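Local coordinates for transmembrane oligosaccharyl transferase (Archaeoglobus fulgidus, PDB 3WAJ), which belongs to the STT3 family of membrane-embedded oligosaccharyl transferases, proteins of the GT-C clan, and carries a bound zinc ion in this structure, at residues Y51-L54 against I55-I59; L122-Y125 against L126-E130; L259-L262 against P263-N267; K299-V303 against G304-R308; V608-D611 against I612-T616. All coordinates share one frame; numbering follows the deposited sequence.

Interaction 1. Residues Y51-L54 against I55-I59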
# COMPACT_ATOMS: atom_id res chain seq x y z
N TYR A 51 -8.04 -3.57 6.72
CA TYR A 51 -8.30 -4.63 7.70
C TYR A 51 -9.30 -4.14 8.75
O TYR A 51 -10.28 -4.80 9.04
CB TYR A 51 -7.02 -5.17 8.35
CG TYR A 51 -6.52 -6.34 7.56
CD1 TYR A 51 -7.25 -7.51 7.50
CD2 TYR A 51 -5.35 -6.24 6.81
CE1 TYR A 51 -6.83 -8.57 6.72
CE2 TYR A 51 -4.91 -7.30 6.04
CZ TYR A 51 -5.65 -8.45 5.99
OH TYR A 51 -5.21 -9.50 5.22
N TYR A 52 -9.03 -2.95 9.26
CA TYR A 52 -9.87 -2.29 10.24
C TYR A 52 -11.31 -2.23 9.73
O TYR A 52 -12.24 -2.61 10.45
CB TYR A 52 -9.28 -0.90 10.49
CG TYR A 52 -10.11 0.08 11.28
CD1 TYR A 52 -10.35 1.36 10.76
CD2 TYR A 52 -10.63 -0.23 12.53
CE1 TYR A 52 -11.07 2.31 11.46
CE2 TYR A 52 -11.38 0.72 13.25
CZ TYR A 52 -11.58 1.99 12.70
OH TYR A 52 -12.30 2.94 13.38
N ARG A 53 -11.48 -1.76 8.49
CA ARG A 53 -12.80 -1.69 7.87
C ARG A 53 -13.46 -3.07 7.86
O ARG A 53 -14.64 -3.21 8.21
CB ARG A 53 -12.68 -1.11 6.44
CG ARG A 53 -13.98 -1.05 5.61
CD ARG A 53 -14.39 -2.42 5.00
NE ARG A 53 -15.59 -2.27 4.17
CZ ARG A 53 -16.81 -2.09 4.67
NH1 ARG A 53 -17.00 -2.09 5.98
NH2 ARG A 53 -17.84 -1.93 3.85
N LEU A 54 -12.70 -4.09 7.47
CA LEU A 54 -13.22 -5.45 7.40
C LEU A 54 -13.55 -6.01 8.78
O LEU A 54 -14.60 -6.62 8.98
CB LEU A 54 -12.26 -6.37 6.66
CG LEU A 54 -12.02 -6.10 5.18
CD1 LEU A 54 -11.02 -7.16 4.61
CD2 LEU A 54 -13.34 -6.13 4.43
N ILE A 55 -12.65 -5.83 9.74
CA ILE A 55 -12.82 -6.40 11.08
C ILE A 55 -14.07 -5.82 11.78
O ILE A 55 -14.85 -6.54 12.38
CB ILE A 55 -11.54 -6.24 11.92
CG1 ILE A 55 -10.46 -7.20 11.41
CG2 ILE A 55 -11.80 -6.50 13.41
CD1 ILE A 55 -9.05 -6.91 11.92
N GLU A 56 -14.25 -4.51 11.68
CA GLU A 56 -15.43 -3.82 12.18
C GLU A 56 -16.71 -4.41 11.58
O GLU A 56 -17.68 -4.68 12.29
CB GLU A 56 -15.32 -2.34 11.79
CG GLU A 56 -16.14 -1.36 12.62
CD GLU A 56 -15.57 0.06 12.55
OE1 GLU A 56 -14.57 0.27 11.84
OE2 GLU A 56 -16.11 0.97 13.21
N ASN A 57 -16.72 -4.60 10.27
CA ASN A 57 -17.87 -5.18 9.60
C ASN A 57 -18.08 -6.64 10.00
O ASN A 57 -19.21 -7.10 10.17
CB ASN A 57 -17.70 -5.05 8.08
CG ASN A 57 -18.85 -5.63 7.32
OD1 ASN A 57 -19.04 -6.85 7.31
ND2 ASN A 57 -19.65 -4.77 6.68
N THR A 58 -16.98 -7.38 10.13
CA THR A 58 -17.05 -8.78 10.51
C THR A 58 -17.53 -8.93 11.96
O THR A 58 -18.32 -9.82 12.26
CB THR A 58 -15.69 -9.44 10.37
OG1 THR A 58 -15.22 -9.26 9.02
CG2 THR A 58 -15.79 -10.93 10.69
N ILE A 59 -17.05 -8.05 12.84
CA ILE A 59 -17.49 -8.10 14.22
C ILE A 59 -19.01 -7.96 14.25
O ILE A 59 -19.70 -8.78 14.86
CB ILE A 59 -16.82 -7.03 15.10
CG1 ILE A 59 -15.36 -7.42 15.43
CG2 ILE A 59 -17.59 -6.87 16.39
CD1 ILE A 59 -14.59 -6.33 16.26
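T58 holds the carbonyl oxygen of L54 twice. Its OG1 donates to L54 O over 2.7 Å, coming from above the carbonyl plane, while T58 N bonds the same L54 O at 2.8 Å from almost straight ahead. With chi1 at -56°, OG1 stands beside its own backbone N and so leans back over the previous helical turn. On another side of helix 47-60, the carboxylate of E56 reaches over Y52: E56 OE1 lies 3.5 Å from Y52 CE2, above one ring face but displaced to the rim, with the two planes 40° apart. R53 and N57 run alongside each other, NH1 of R53 coming to 3.7 Å from N57 CB, and their flat ends are perpendicular. On the side of Y51, I55 CG1 packs 3.4 Å from Y51 O.

Second-shell residues fix these groups. Y524 O accepts from both R53 NH1 and N57 ND2, R53 NH2 bonds Y528 OH, and D69 and E558 form salt bridges with R53 NE. Y51 OH bonds H162, next in the chain to the zinc ligands D161 and H163. This buried stretch of helix thus carries polar groups that are paired in several directions, and the guanidinium charge is probably balanced by two carboxylates.

Interaction 2. Residues L122-Y125 against L126-E130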
# COMPACT_ATOMS: atom_id res chain seq x y z
N LEU A 122 8.98 -18.49 17.94
CA LEU A 122 8.56 -19.90 17.97
C LEU A 122 8.78 -20.68 16.64
O LEU A 122 9.50 -21.68 16.63
CB LEU A 122 7.13 -20.05 18.52
CG LEU A 122 6.83 -19.25 19.79
CD1 LEU A 122 5.45 -19.58 20.37
CD2 LEU A 122 7.92 -19.46 20.84
N PRO A 123 8.19 -20.21 15.52
CA PRO A 123 8.40 -20.98 14.28
C PRO A 123 9.86 -20.99 13.84
O PRO A 123 10.29 -21.99 13.25
CB PRO A 123 7.57 -20.22 13.24
CG PRO A 123 6.71 -19.28 14.00
CD PRO A 123 7.41 -18.98 15.28
N VAL A 124 10.61 -19.91 14.09
CA VAL A 124 12.01 -19.87 13.67
C VAL A 124 12.84 -20.87 14.47
O VAL A 124 13.45 -21.76 13.88
CB VAL A 124 12.62 -18.47 13.74
CG1 VAL A 124 14.11 -18.54 13.47
CG2 VAL A 124 11.96 -17.55 12.74
N TYR A 125 12.84 -20.72 15.79
CA TYR A 125 13.46 -21.70 16.67
C TYR A 125 13.10 -23.10 16.21
O TYR A 125 13.99 -23.90 15.91
CB TYR A 125 13.03 -21.52 18.13
CG TYR A 125 13.53 -22.65 19.01
CD1 TYR A 125 14.78 -22.57 19.62
CD2 TYR A 125 12.77 -23.79 19.22
CE1 TYR A 125 15.27 -23.62 20.41
CE2 TYR A 125 13.24 -24.84 20.01
CZ TYR A 125 14.49 -24.74 20.60
OH TYR A 125 14.95 -25.78 21.38
N LEU A 126 11.80 -23.38 16.13
CA LEU A 126 11.31 -24.69 15.69
C LEU A 126 11.95 -25.12 14.38
O LEU A 126 12.45 -26.24 14.28
CB LEU A 126 9.79 -24.71 15.55
CG LEU A 126 9.24 -26.07 15.12
CD1 LEU A 126 9.69 -27.13 16.12
CD2 LEU A 126 7.72 -26.07 14.99
N LEU A 127 11.94 -24.23 13.38
CA LEU A 127 12.53 -24.56 12.08
C LEU A 127 14.04 -24.80 12.10
O LEU A 127 14.51 -25.80 11.55
CB LEU A 127 12.19 -23.51 11.02
CG LEU A 127 12.91 -23.68 9.68
CD1 LEU A 127 12.46 -24.94 8.95
CD2 LEU A 127 12.72 -22.46 8.81
N THR A 128 14.81 -23.90 12.71
CA THR A 128 16.26 -24.07 12.70
C THR A 128 16.74 -25.07 13.75
O THR A 128 17.91 -25.46 13.76
CB THR A 128 17.06 -22.74 12.84
OG1 THR A 128 17.78 -22.75 14.07
CG2 THR A 128 16.18 -21.54 12.80
N ARG A 129 15.83 -25.49 14.63
CA ARG A 129 16.10 -26.62 15.52
C ARG A 129 15.93 -27.92 14.74
O ARG A 129 16.75 -28.83 14.84
CB ARG A 129 15.14 -26.60 16.72
CG ARG A 129 15.55 -27.48 17.90
CD ARG A 129 15.08 -28.93 17.76
NE ARG A 129 13.64 -29.08 17.99
CZ ARG A 129 13.11 -29.85 18.93
NH1 ARG A 129 13.89 -30.57 19.73
NH2 ARG A 129 11.79 -29.92 19.06
N GLU A 130 14.86 -27.99 13.95
CA GLU A 130 14.47 -29.22 13.26
C GLU A 130 15.38 -29.56 12.09
O GLU A 130 15.38 -30.70 11.61
CB GLU A 130 13.02 -29.09 12.77
CG GLU A 130 12.08 -30.11 13.39
CD GLU A 130 12.50 -30.49 14.80
OE1 GLU A 130 12.52 -29.61 15.69
OE2 GLU A 130 12.81 -31.68 15.01
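Helix 121-131 illustrates the i to i+4 principle of helical packing, here with Y125 against R129 and V124 against T128. R129 CB sits over one face of the Y125 ring, toward its rim, and R129 CG is 3.9 Å from Y125 OH; ring and guanidinium planes are 34° apart. Y125 has CG anti to its backbone N (chi1 172°), which swings the ring outward and obliquely across the start of the R129 side chain. The arginine chain then bends at chi2 and chi3, and R129 NE closes a salt bridge of 2.6 Å with E130 OE1, so the charged end is paired with its sequence neighbour while the aliphatic part serves the ring.

On another flank, V124 CG1 meets T128 CG2 at 3.7 Å. T128 has an unstaggered chi1, and the gap of 2.9 Å from its CG2 to V124 O is doubtfully short. Beneath the side chains, T128 N donates to V124 O at 2.8 Å and L127 N to P123 O at 2.8 Å, the usual helical bonds.

Two neighbouring helices receive this one: P123 and L126 rest on helix 163-181 through F168, S172 and T176, whereas Y125 and T128 touch K134, A137 and A140 of helix 134-144.

Interaction 3. Residues L259-L262 against P263-N267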
# COMPACT_ATOMS: atom_id res chain seq x y z
N LEU A 259 -8.87 -29.24 3.75
CA LEU A 259 -10.05 -29.20 4.61
C LEU A 259 -10.22 -27.85 5.26
O LEU A 259 -11.32 -27.31 5.34
CB LEU A 259 -9.93 -30.26 5.71
CG LEU A 259 -10.36 -31.67 5.33
CD1 LEU A 259 -10.12 -32.61 6.49
CD2 LEU A 259 -11.83 -31.63 4.95
N ILE A 260 -9.11 -27.30 5.76
CA ILE A 260 -9.12 -25.99 6.39
C ILE A 260 -9.44 -24.89 5.38
O ILE A 260 -10.13 -23.93 5.69
CB ILE A 260 -7.77 -25.73 7.06
CG1 ILE A 260 -7.58 -26.74 8.18
CG2 ILE A 260 -7.67 -24.29 7.60
CD1 ILE A 260 -6.19 -26.81 8.67
N TYR A 261 -8.94 -25.06 4.16
CA TYR A 261 -9.18 -24.07 3.12
C TYR A 261 -10.62 -24.13 2.62
O TYR A 261 -11.20 -23.11 2.27
CB TYR A 261 -8.23 -24.28 1.95
CG TYR A 261 -8.40 -23.23 0.89
CD1 TYR A 261 -7.97 -21.93 1.11
CD2 TYR A 261 -9.02 -23.52 -0.31
CE1 TYR A 261 -8.13 -20.95 0.15
CE2 TYR A 261 -9.19 -22.55 -1.28
CZ TYR A 261 -8.75 -21.27 -1.04
OH TYR A 261 -8.92 -20.31 -2.02
N LEU A 262 -11.15 -25.36 2.60
CA LEU A 262 -12.43 -25.69 1.96
C LEU A 262 -13.60 -24.72 2.19
O LEU A 262 -14.28 -24.35 1.23
CB LEU A 262 -12.84 -27.12 2.32
CG LEU A 262 -14.14 -27.65 1.72
CD1 LEU A 262 -14.09 -27.51 0.21
CD2 LEU A 262 -14.35 -29.12 2.12
N PRO A 263 -13.84 -24.31 3.45
CA PRO A 263 -14.97 -23.39 3.65
C PRO A 263 -14.85 -22.07 2.90
O PRO A 263 -15.87 -21.40 2.69
CB PRO A 263 -14.94 -23.13 5.16
CG PRO A 263 -14.29 -24.31 5.74
CD PRO A 263 -13.27 -24.77 4.73
N PHE A 264 -13.64 -21.70 2.50
CA PHE A 264 -13.42 -20.38 1.91
C PHE A 264 -13.20 -20.43 0.41
O PHE A 264 -13.05 -19.40 -0.25
CB PHE A 264 -12.26 -19.68 2.61
CG PHE A 264 -12.34 -19.74 4.11
CD1 PHE A 264 -13.00 -18.74 4.82
CD2 PHE A 264 -11.76 -20.80 4.80
CE1 PHE A 264 -13.07 -18.79 6.22
CE2 PHE A 264 -11.83 -20.86 6.20
CZ PHE A 264 -12.49 -19.86 6.91
N ALA A 265 -13.21 -21.65 -0.13
CA ALA A 265 -12.84 -21.89 -1.52
C ALA A 265 -13.78 -21.22 -2.51
O ALA A 265 -13.41 -21.00 -3.65
CB ALA A 265 -12.76 -23.41 -1.81
N PHE A 266 -14.99 -20.90 -2.08
CA PHE A 266 -16.03 -20.50 -3.02
C PHE A 266 -16.54 -19.08 -2.83
O PHE A 266 -17.75 -18.84 -2.83
CB PHE A 266 -17.19 -21.50 -2.93
CG PHE A 266 -16.76 -22.92 -3.09
CD1 PHE A 266 -16.49 -23.44 -4.35
CD2 PHE A 266 -16.57 -23.72 -1.97
CE1 PHE A 266 -16.06 -24.75 -4.49
CE2 PHE A 266 -16.14 -25.03 -2.11
CZ PHE A 266 -15.89 -25.55 -3.37
N ASN A 267 -15.60 -18.15 -2.70
CA ASN A 267 -15.94 -16.76 -2.41
C ASN A 267 -15.59 -15.85 -3.57
O ASN A 267 -15.83 -14.64 -3.53
CB ASN A 267 -15.25 -16.31 -1.13
CG ASN A 267 -15.92 -16.86 0.10
OD1 ASN A 267 -17.14 -16.79 0.22
ND2 ASN A 267 -15.14 -17.44 1.01
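Where the chain leaves helix 243-261, the ring of P263 wedges against the carbonyls of the last turns. P263 CD lies 3.3 Å from L259 O and 3.4 Å from I260 O, filling the place where an amide N-H would otherwise point; proline N has no hydrogen to give, so neither oxygen gets a bond from it. The backbone instead turns on i to i+3 contacts. F264 N donates to Y261 O at 2.8 Å, and A265 N reaches L262 O at 3.2 Å, approaching from well above the carbonyl plane.

Bumps and hollows then sort themselves around this turn. The methyl of A265 is a small knob used on two sides: its CB stands 3.7 Å from Y261 CE2, and it also lies over one face of the F266 ring, near the rim. The rim of that same ring takes a second bump, L262 CD1, which comes to 4.0 Å from F266 CE2 as the leucine side chain passes obliquely across the phenylalanine. F264 has its ring turned differently. P263 CB covers part of one face, and I260 O lies in the ring plane at its edge, 3.5 Å from F264 CE2. A chi1 of -48° keeps F264 CG beside its own backbone N, bringing the ring edge round to the carbonyls of I260 and Y261.

Three helices meet here. I260 and F264 lean on helix 199-214 at L213, while Y261, L262 and A265 all touch L281 of helix 278-303, and Y261 OH bonds S277 O just ahead of that helix.

Interaction 4. Residues K299-V303 against G304-R308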
# COMPACT_ATOMS: atom_id res chain seq x y z
N LYS A 299 6.65 -47.65 -3.03
CA LYS A 299 6.20 -49.04 -2.82
C LYS A 299 6.69 -49.96 -3.94
O LYS A 299 7.15 -51.06 -3.66
CB LYS A 299 4.68 -49.12 -2.65
CG LYS A 299 4.18 -48.61 -1.28
CD LYS A 299 2.65 -48.52 -1.20
CE LYS A 299 2.00 -49.89 -1.39
NZ LYS A 299 0.51 -49.82 -1.42
N TRP A 300 6.59 -49.49 -5.18
CA TRP A 300 7.08 -50.24 -6.35
C TRP A 300 8.58 -50.45 -6.28
O TRP A 300 9.09 -51.50 -6.65
CB TRP A 300 6.73 -49.50 -7.64
CG TRP A 300 5.29 -49.65 -8.00
CD1 TRP A 300 4.47 -50.70 -7.66
CD2 TRP A 300 4.48 -48.73 -8.74
NE1 TRP A 300 3.21 -50.49 -8.16
CE2 TRP A 300 3.19 -49.29 -8.82
CE3 TRP A 300 4.72 -47.49 -9.32
CZ2 TRP A 300 2.14 -48.64 -9.48
CZ3 TRP A 300 3.68 -46.84 -9.98
CH2 TRP A 300 2.40 -47.42 -10.04
N ASN A 301 9.27 -49.42 -5.81
CA ASN A 301 10.70 -49.49 -5.61
C ASN A 301 11.05 -50.57 -4.58
O ASN A 301 11.84 -51.48 -4.85
CB ASN A 301 11.21 -48.13 -5.14
CG ASN A 301 12.70 -48.05 -5.10
OD1 ASN A 301 13.28 -47.56 -4.13
ND2 ASN A 301 13.34 -48.55 -6.15
N ASP A 302 10.43 -50.46 -3.40
CA ASP A 302 10.72 -51.37 -2.30
C ASP A 302 10.39 -52.82 -2.63
O ASP A 302 11.04 -53.73 -2.11
CB ASP A 302 9.97 -50.95 -1.04
CG ASP A 302 10.39 -49.57 -0.53
OD1 ASP A 302 11.50 -49.10 -0.88
OD2 ASP A 302 9.60 -48.99 0.25
N VAL A 303 9.39 -53.05 -3.48
CA VAL A 303 8.97 -54.40 -3.82
C VAL A 303 9.88 -55.03 -4.87
O VAL A 303 10.00 -56.25 -4.97
CB VAL A 303 7.47 -54.47 -4.26
CG1 VAL A 303 7.29 -53.88 -5.66
CG2 VAL A 303 6.94 -55.90 -4.20
N GLY A 304 10.57 -54.19 -5.64
CA GLY A 304 11.50 -54.70 -6.63
C GLY A 304 10.94 -54.57 -8.03
O GLY A 304 11.48 -55.12 -8.98
N PHE A 305 9.86 -53.82 -8.16
CA PHE A 305 9.21 -53.67 -9.45
C PHE A 305 10.12 -53.04 -10.50
O PHE A 305 10.23 -53.55 -11.62
CB PHE A 305 7.92 -52.87 -9.31
CG PHE A 305 7.34 -52.45 -10.62
CD1 PHE A 305 6.73 -53.38 -11.45
CD2 PHE A 305 7.42 -51.13 -11.05
CE1 PHE A 305 6.20 -53.00 -12.67
CE2 PHE A 305 6.90 -50.74 -12.26
CZ PHE A 305 6.28 -51.68 -13.07
N PHE A 306 10.78 -51.94 -10.16
CA PHE A 306 11.69 -51.33 -11.12
C PHE A 306 12.83 -52.29 -11.44
O PHE A 306 13.32 -52.33 -12.56
CB PHE A 306 12.22 -49.97 -10.63
CG PHE A 306 11.13 -48.95 -10.38
CD1 PHE A 306 10.35 -48.47 -11.44
CD2 PHE A 306 10.87 -48.49 -9.10
CE1 PHE A 306 9.33 -47.55 -11.21
CE2 PHE A 306 9.84 -47.56 -8.86
CZ PHE A 306 9.07 -47.10 -9.93
N GLU A 307 13.22 -53.09 -10.45
CA GLU A 307 14.25 -54.11 -10.64
C GLU A 307 13.83 -55.13 -11.70
O GLU A 307 14.58 -55.39 -12.64
CB GLU A 307 14.55 -54.84 -9.32
CG GLU A 307 15.93 -55.47 -9.24
CD GLU A 307 17.01 -54.45 -8.90
OE1 GLU A 307 16.72 -53.53 -8.10
OE2 GLU A 307 18.14 -54.58 -9.42
N ARG A 308 12.63 -55.69 -11.56
CA ARG A 308 12.11 -56.70 -12.48
C ARG A 308 11.94 -56.20 -13.91
O ARG A 308 12.20 -56.93 -14.87
CB ARG A 308 10.78 -57.30 -11.96
CG ARG A 308 10.05 -58.14 -13.01
CD ARG A 308 8.80 -58.84 -12.47
NE ARG A 308 7.73 -57.91 -12.10
CZ ARG A 308 6.84 -57.39 -12.94
NH1 ARG A 308 6.88 -57.70 -14.22
NH2 ARG A 308 5.90 -56.56 -12.49
O HOH W 1 12.63 -51.65 -7.65
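F306 folds back from the start of helix 305-308 onto W300 and N301 in the last turn of helix 278-303. Its chi1 of -60° sets CG beside the backbone N, so that beyond CB one side of the ring leads the contact. F306 CD2 lies 3.6 Å from N301 CA, and N301 CB meets the ring edge in plane. Next along the rim, F306 CE2 is 3.6 Å from N301 N and 3.9 Å from W300 CB. F306 CZ, at the far end, is still 4.1 Å from W300 CB. F305 CD2 covers part of one face of the same ring, and F305 itself runs beside W300, ring centroids 5.0 Å apart (tryptophan five-membered ring) with planes oblique at 47°.

G304 makes the break between the two helices possible. With a phi of 105°, it ends the first helix in a Schellman motif; it also occupies the N-cap position of the next. F305 N donates to W300 O at 2.9 Å, with weaker bonds from G304 N to W300 O and N301 O. A water joins N301 O, at 2.9 Å, to E307 N.

F306 then packs on M316 and A319 of helix 315-332, with N301 also on M316, while D302 and K299 touch K244 of helix 243-261.

Interaction 5. Residues V608-D611 against I612-T616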
# COMPACT_ATOMS: atom_id res chain seq x y z
N VAL A 608 -14.42 15.97 -4.23
CA VAL A 608 -13.05 15.76 -4.66
C VAL A 608 -12.17 16.04 -3.43
O VAL A 608 -12.39 17.02 -2.72
CB VAL A 608 -12.67 16.77 -5.77
CG1 VAL A 608 -11.27 16.48 -6.31
CG2 VAL A 608 -13.70 16.77 -6.91
N VAL A 609 -11.20 15.16 -3.16
CA VAL A 609 -10.21 15.42 -2.12
C VAL A 609 -8.82 15.46 -2.74
O VAL A 609 -8.38 14.49 -3.38
CB VAL A 609 -10.24 14.37 -1.01
CG1 VAL A 609 -9.23 14.73 0.08
CG2 VAL A 609 -11.66 14.21 -0.41
N SER A 610 -8.13 16.59 -2.56
CA SER A 610 -6.83 16.78 -3.19
C SER A 610 -5.80 17.21 -2.17
O SER A 610 -6.08 18.02 -1.27
CB SER A 610 -6.94 17.84 -4.31
OG SER A 610 -5.67 18.32 -4.72
N ASP A 611 -4.59 16.66 -2.28
CA ASP A 611 -3.56 17.03 -1.32
C ASP A 611 -2.29 17.58 -1.96
O ASP A 611 -2.17 17.62 -3.19
CB ASP A 611 -3.27 15.91 -0.30
CG ASP A 611 -2.29 14.87 -0.80
OD1 ASP A 611 -2.05 14.75 -2.04
OD2 ASP A 611 -1.78 14.13 0.07
N ILE A 612 -1.36 18.04 -1.15
CA ILE A 612 -0.23 18.77 -1.69
C ILE A 612 0.68 17.81 -2.45
O ILE A 612 1.47 18.23 -3.30
CB ILE A 612 0.52 19.54 -0.60
CG1 ILE A 612 1.52 20.52 -1.24
CG2 ILE A 612 1.21 18.56 0.37
CD1 ILE A 612 2.21 21.42 -0.26
N GLU A 613 0.56 16.53 -2.14
CA GLU A 613 1.40 15.52 -2.78
C GLU A 613 0.91 15.27 -4.21
O GLU A 613 1.71 15.20 -5.15
CB GLU A 613 1.42 14.24 -1.95
CG GLU A 613 2.18 14.40 -0.63
CD GLU A 613 2.36 13.10 0.13
OE1 GLU A 613 3.21 13.06 1.06
OE2 GLU A 613 1.65 12.12 -0.19
N MET A 614 -0.40 15.12 -4.35
CA MET A 614 -1.06 15.12 -5.64
C MET A 614 -0.69 16.33 -6.49
O MET A 614 -0.47 16.21 -7.70
CB MET A 614 -2.58 15.07 -5.43
CG MET A 614 -3.05 13.70 -4.91
SD MET A 614 -4.76 13.68 -4.34
CE MET A 614 -5.59 14.26 -5.85
N GLU A 615 -0.60 17.49 -5.86
CA GLU A 615 -0.25 18.71 -6.57
C GLU A 615 1.20 18.67 -7.02
O GLU A 615 1.53 19.09 -8.13
CB GLU A 615 -0.49 19.94 -5.68
CG GLU A 615 -0.08 21.27 -6.29
CD GLU A 615 -0.20 22.43 -5.30
OE1 GLU A 615 0.48 22.38 -4.26
OE2 GLU A 615 -0.97 23.39 -5.55
N THR A 616 2.07 18.13 -6.17
CA THR A 616 3.50 18.17 -6.41
C THR A 616 4.12 16.81 -6.75
O THR A 616 4.12 16.40 -7.90
CB THR A 616 4.25 18.81 -5.24
OG1 THR A 616 4.09 17.99 -4.08
CG2 THR A 616 3.69 20.20 -4.97
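D611 OD1 accepts from two backbone amides. M614 N comes to it at 2.9 Å, almost perfectly straight (177°), and E613 N adds a weak bond to the same OD1. D611 is therefore the N-cap of helix 612-615 and forms a capping box with M614. Its chi1 of 84° holds CG between the backbone N and the carbonyl carbon, curling the carboxylate over the helix start, where amide dipoles probably favour its negative form. OD2 is hydrogen-bonded to W503 NE1. D611 OD2 is also 4.0 Å from E613 OE2, a like charge that the salt bridge from K618 to E613 probably offsets.

The side chain of M614 returns the favour: M614 SD takes a weak bond of 3.6 Å from D611 N, and CE continues along the strand to 3.7 Å from V609 O and 3.9 Å from S610 CA. Closing the first turn, E615 N donates to D611 O at 3.1 Å, in the carbonyl plane. At the helix end, T616 OG1 and T616 N reach I612 O from opposite faces, OG1 at 2.7 Å.

Strand 605-611 lies between the parallel strand 546-548 and the antiparallel strand 771-776, and helix 678-684 covers M614 and E615 through E679, with S610 OG bonded to its H683.

Along the chain the five contacts follow one another without overlap. Interactions 1 to 4 belong to the STT3 N-terminal region, interaction 5 to the AglB core domain. Interactions 1 and 3 are the closest pair, centres about 20 Å apart and not touching, whereas interactions 4 and 5 lie about 71 Å apart on opposite sides of the chain's centre. Interactions 3 and 4 are tied by consecutive helices, 243-261 and 278-303. Interaction 1, whose Y51 side chain is about 7 Å from the zinc ion, is about 28 Å from interaction 5 between centres. Interactions 1 and 2 lie within helices; the other three sit where helices end or begin, the last at the end of mixed-sheet strand 605-611.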